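Local coordinates for protein alpha-acetolactate decarboxylase (Bacillus subtilis subsp. subtilis str. 168, PDB 5XNE) that converts acetolactate into acetoin with release of carbon dioxide, a step of butanediol biosynthesis that may help control internal pH in stationary-phase cells, at residues A111-G116 / R152-G157. Residues are numbered along the deposited sequence; the frame is centred on the assembly and turned at random.
Sequences AIRIDG and RGTIVG
Thr154 CG2 approaches the Arg113 guanidinium obliquely, 3.8 Å from Arg113 NE, while the edge of that group is taken by Asp115 OD1, which lies in its plane. Arg113 NE hydrogen-bonds Asp115 OD1 on its syn lone pair at 2.9 Å, nearly straight (163°), as part of a salt bridge; Arg113 NH2 adds a longer, more bent bond to the same oxygen from above the carboxylate plane. With CG anti to the backbone N (chi1 -179°) and the chain extended to NE, Arg113 rises from the sheet, leaning along its own strand so that NE meets this carboxylate. Thr154 OG1 donates to Asp115 OD1 at 2.7 Å, nearly along its C-O axis, so three donors grip one oxygen and would probably draw negative charge onto it. An alanine in place of Asp115 would probably leave the Thr154 hydroxyl without this acceptor and the guanidinium without its neighbouring carboxylate charge. Arg113 NH1 also forms a salt bridge with Asp49. Beneath these side chains, 111-115 and 152-157 form an antiparallel beta ladder, their axes at 169°, with strand 195-208 bonded to the other edge of 111-115. The hydrogen-bonded pairs are Ile112-Gly157, Ile114-Ile155 and Gly116-Gly153; Ile114 N to Ile155 O measures 2.7 Å. On the face across the sheet from Arg113, Ile114 CB meets Ile155 CB at 4.1 Å, and Ile155 also touches Leu174 and Phe176 of strand 171-178, which supplies zinc ligands His173 and His175.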
loop_
_atom_site.group_PDB
_atom_site.type_symbol
_atom_site.label_atom_id
_atom_site.label_comp_id
_atom_site.label_asym_id
_atom_site.label_seq_id
_atom_site.Cartn_x
_atom_site.Cartn_y
_atom_site.Cartn_z
ATOM N N ALA B 111 3.950 8.677 -12.458
ATOM C CA ALA B 111 3.070 9.784 -12.791
ATOM C C ALA B 111 3.181 9.979 -14.290
ATOM O O ALA B 111 4.264 9.803 -14.873
ATOM C CB ALA B 111 3.454 11.047 -12.055
ATOM N N ILE B 112 2.073 10.323 -14.925
ATOM C CA ILE B 112 2.085 10.478 -16.371
ATOM C C ILE B 112 1.262 11.680 -16.798
ATOM O O ILE B 112 0.191 11.961 -16.255
ATOM C CB ILE B 112 1.582 9.199 -17.067
ATOM C CG1 ILE B 112 1.635 9.341 -18.595
ATOM C CG2 ILE B 112 0.181 8.885 -16.642
ATOM C CD1 ILE B 112 1.363 8.031 -19.316
ATOM N N ARG B 113 1.787 12.385 -17.800
ATOM C CA ARG B 113 1.186 13.598 -18.307
ATOM C C ARG B 113 1.211 13.595 -19.826
ATOM O O ARG B 113 2.231 13.275 -20.436
ATOM C CB ARG B 113 1.933 14.808 -17.762
ATOM C CG ARG B 113 1.395 16.126 -18.189
ATOM C CD ARG B 113 2.222 17.212 -17.545
ATOM N NE ARG B 113 1.875 18.504 -18.094
ATOM C CZ ARG B 113 2.264 19.654 -17.567
ATOM N NH1 ARG B 113 2.986 19.657 -16.449
ATOM N NH2 ARG B 113 1.909 20.791 -18.150
ATOM N N ILE B 114 0.071 13.933 -20.405
ATOM C CA ILE B 114 -0.102 14.049 -21.843
ATOM C C ILE B 114 -0.484 15.493 -22.134
ATOM O O ILE B 114 -1.531 15.944 -21.674
ATOM C CB ILE B 114 -1.235 13.146 -22.370
ATOM C CG1 ILE B 114 -0.873 11.667 -22.441
ATOM C CG2 ILE B 114 -1.613 13.566 -23.716
ATOM C CD1 ILE B 114 -2.001 10.869 -23.075
ATOM N N ASP B 115 0.334 16.217 -22.891
ATOM C CA ASP B 115 -0.000 17.592 -23.242
ATOM C C ASP B 115 -0.154 17.715 -24.744
ATOM O O ASP B 115 0.763 17.397 -25.487
ATOM C CB ASP B 115 1.068 18.566 -22.761
ATOM C CG ASP B 115 1.255 18.525 -21.264
ATOM O OD1 ASP B 115 0.432 19.123 -20.543
ATOM O OD2 ASP B 115 2.230 17.896 -20.815
ATOM N N GLY B 116 -1.313 18.171 -25.192
ATOM C CA GLY B 116 -1.506 18.343 -26.621
ATOM C C GLY B 116 -2.956 18.444 -27.022
ATOM O O GLY B 116 -3.765 19.026 -26.297
ATOM N N ARG B 152 -7.690 21.011 -26.899
ATOM C CA ARG B 152 -6.326 21.128 -26.411
ATOM C C ARG B 152 -6.349 21.133 -24.884
ATOM O O ARG B 152 -7.239 21.726 -24.278
ATOM C CB ARG B 152 -5.668 22.404 -26.952
ATOM C CG ARG B 152 -4.245 22.657 -26.468
ATOM C CD ARG B 152 -3.695 23.957 -27.051
ATOM N NE ARG B 152 -4.598 25.071 -26.781
ATOM C CZ ARG B 152 -4.215 26.260 -26.324
ATOM N NH1 ARG B 152 -2.935 26.501 -26.076
ATOM N NH2 ARG B 152 -5.122 27.206 -26.105
ATOM N N GLY B 153 -5.381 20.465 -24.265
ATOM C CA GLY B 153 -5.295 20.458 -22.818
ATOM C C GLY B 153 -4.295 19.435 -22.309
ATOM O O GLY B 153 -3.331 19.075 -22.989
ATOM N N THR B 154 -4.555 18.935 -21.106
ATOM C CA THR B 154 -3.622 18.054 -20.431
ATOM C C THR B 154 -4.369 16.905 -19.784
ATOM O O THR B 154 -5.316 17.134 -19.048
ATOM C CB THR B 154 -2.827 18.806 -19.349
ATOM O OG1 THR B 154 -2.053 19.849 -19.962
ATOM C CG2 THR B 154 -1.889 17.864 -18.579
ATOM N N ILE B 155 -3.950 15.682 -20.085
ATOM C CA ILE B 155 -4.374 14.507 -19.320
ATOM C C ILE B 155 -3.255 14.188 -18.348
ATOM O O ILE B 155 -2.089 14.157 -18.721
ATOM C CB ILE B 155 -4.658 13.303 -20.210
ATOM C CG1 ILE B 155 -5.911 13.550 -21.058
ATOM C CG2 ILE B 155 -4.821 12.038 -19.365
ATOM C CD1 ILE B 155 -6.257 12.416 -22.008
ATOM N N VAL B 156 -3.606 13.966 -17.091
ATOM C CA VAL B 156 -2.627 13.786 -16.042
ATOM C C VAL B 156 -3.124 12.768 -15.015
ATOM O O VAL B 156 -4.309 12.752 -14.659
ATOM C CB VAL B 156 -2.358 15.128 -15.399
ATOM C CG1 VAL B 156 -3.612 15.732 -15.186
ATOM C CG2 VAL B 156 -1.842 14.996 -14.071
ATOM N N GLY B 157 -2.220 11.917 -14.547
ATOM C CA GLY B 157 -2.606 10.945 -13.537
ATOM C C GLY B 157 -1.484 9.995 -13.229
ATOM O O GLY B 157 -0.309 10.351 -13.320
#